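Local coordinates for particle-associated glycoside hydrolase (Acinetobacter phage Fri1, PDB 6C72) that depolymerises the capsular polysaccharide of Acinetobacter baumannii as the phage tailspike, which helps the virus reach and enter its host cell, at the interface of chains A and B. Coordinates in Å, arbitrary orientation; residue numbers count along the deposited sequence, not the author numbering. Chains: chain A/B, Particle-associated glycoside hydrolase.

The interface of chains A and B. Residues chain A 194, 249; chain B 162-163, 168-171.
With CG of A:Glu194 between its backbone N and carbonyl carbon (chi1 63°) and the chain bent at chi2 (-87°), the carboxylate points at the 168-171 loop of chain B, while A:Lys249, extended beyond CG, carries its ammonium group alongside to the end of helix 160-165. Two consecutive loop amides converge on one carboxylate oxygen. The amide N of B:Val170 lies 2.9 Å from A:Glu194 OE2, on its anti lone pair. B:Gln171 N, 3.0 Å from A:Glu194 OE2, approaches from above the carboxylate plane in a nearly straight bond (170° at H). The ammonium NZ of A:Lys249 gives A:Glu194 OE2 a third donor, a salt bridge of 2.9 Å within chain A that comes from the opposite face, steadies the acid and probably favours its charged form. A:Lys249 NZ reaches across the interface to two main-chain carbonyls, B:Ile163 O at 2.9 Å, on a lone pair in the carbonyl plane, and B:Thr168 O at 3.2 Å. The side-chain amide of B:Gln171 answers the backbone of A:Glu194, its NE2 standing 3.0 Å from the carbonyl O. Apolar contact is modest: CG1 of B:Val169 rests 4.0 Å from A:Glu194 CG, and A:Glu194 CD lies 3.9 Å from B:Gln171 CB. The CG2 methyl of B:Ile163 packs against the carboxylate oxygen A:Glu194 OE1. The acid-lysine pair thus reads mostly main-chain groups, tying the helix end and following loop of one subunit to its neighbour and probably helping hold the tailspike trimer together.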
loop_
_atom_site.group_PDB
_atom_site.type_symbol
_atom_site.label_atom_id
_atom_site.label_comp_id
_atom_site.label_asym_id
_atom_site.label_seq_id
_atom_site.Cartn_x
_atom_site.Cartn_y
_atom_site.Cartn_z
ATOM N N GLU A 194 -7.666 11.538 26.924
ATOM C CA GLU A 194 -8.066 10.164 26.662
ATOM C C GLU A 194 -9.587 10.080 26.594
ATOM O O GLU A 194 -10.303 10.871 27.213
ATOM C CB GLU A 194 -7.511 9.219 27.730
ATOM C CG GLU A 194 -8.020 9.485 29.152
ATOM C CD GLU A 194 -7.192 10.518 29.896
ATOM O OE1 GLU A 194 -6.475 11.292 29.215
ATOM O OE2 GLU A 194 -7.265 10.549 31.150
ATOM N N LYS A 249 -2.861 6.445 26.790
ATOM C CA LYS A 249 -2.748 5.804 28.090
ATOM C C LYS A 249 -3.162 4.342 27.989
ATOM O O LYS A 249 -3.835 3.925 27.039
ATOM C CB LYS A 249 -3.603 6.514 29.149
ATOM C CG LYS A 249 -3.199 7.939 29.398
ATOM C CD LYS A 249 -4.046 8.566 30.503
ATOM C CE LYS A 249 -3.704 10.038 30.698
ATOM N NZ LYS A 249 -4.482 10.628 31.811
ATOM N N ASP B 162 -4.798 16.607 36.126
ATOM C CA ASP B 162 -4.841 15.164 36.328
ATOM C C ASP B 162 -4.731 14.421 35.006
ATOM O O ASP B 162 -4.084 13.370 34.934
ATOM C CB ASP B 162 -6.124 14.776 37.057
ATOM C CG ASP B 162 -6.061 15.088 38.536
ATOM O OD1 ASP B 162 -4.976 15.511 39.009
ATOM O OD2 ASP B 162 -7.097 14.939 39.223
ATOM N N ILE B 163 -5.357 14.950 33.953
ATOM C CA ILE B 163 -5.256 14.330 32.637
ATOM C C ILE B 163 -3.806 14.314 32.173
ATOM O O ILE B 163 -3.319 13.309 31.634
ATOM C CB ILE B 163 -6.172 15.058 31.637
ATOM C CG1 ILE B 163 -7.643 14.813 31.993
ATOM C CG2 ILE B 163 -5.879 14.609 30.227
ATOM C CD1 ILE B 163 -8.629 15.603 31.155
ATOM N N THR B 168 -3.006 6.908 34.816
ATOM C CA THR B 168 -4.302 6.259 34.867
ATOM C C THR B 168 -5.339 7.083 34.103
ATOM O O THR B 168 -5.139 8.264 33.797
ATOM C CB THR B 168 -4.733 6.044 36.322
ATOM O OG1 THR B 168 -4.808 7.307 37.007
ATOM C CG2 THR B 168 -3.713 5.157 37.035
ATOM N N VAL B 169 -6.453 6.434 33.773
ATOM C CA VAL B 169 -7.501 7.108 33.022
ATOM C C VAL B 169 -8.212 8.086 33.942
ATOM O O VAL B 169 -8.782 7.696 34.970
ATOM C CB VAL B 169 -8.482 6.099 32.423
ATOM C CG1 VAL B 169 -9.621 6.835 31.701
ATOM C CG2 VAL B 169 -7.741 5.156 31.496
ATOM N N VAL B 170 -8.183 9.362 33.578
ATOM C CA VAL B 170 -8.883 10.407 34.309
ATOM C C VAL B 170 -10.118 10.869 33.551
ATOM O O VAL B 170 -11.193 11.034 34.135
ATOM C CB VAL B 170 -7.948 11.597 34.624
ATOM C CG1 VAL B 170 -8.729 12.718 35.324
ATOM C CG2 VAL B 170 -6.775 11.139 35.486
ATOM N N GLN B 171 -9.982 11.102 32.248
ATOM C CA GLN B 171 -11.128 11.481 31.430
ATOM C C GLN B 171 -11.860 10.203 31.049
ATOM O O GLN B 171 -11.494 9.521 30.091
ATOM C CB GLN B 171 -10.697 12.272 30.203
ATOM C CG GLN B 171 -11.774 13.191 29.662
ATOM C CD GLN B 171 -13.051 12.464 29.310
ATOM O OE1 GLN B 171 -14.033 12.535 30.046
ATOM N NE2 GLN B 171 -13.045 11.743 28.194
#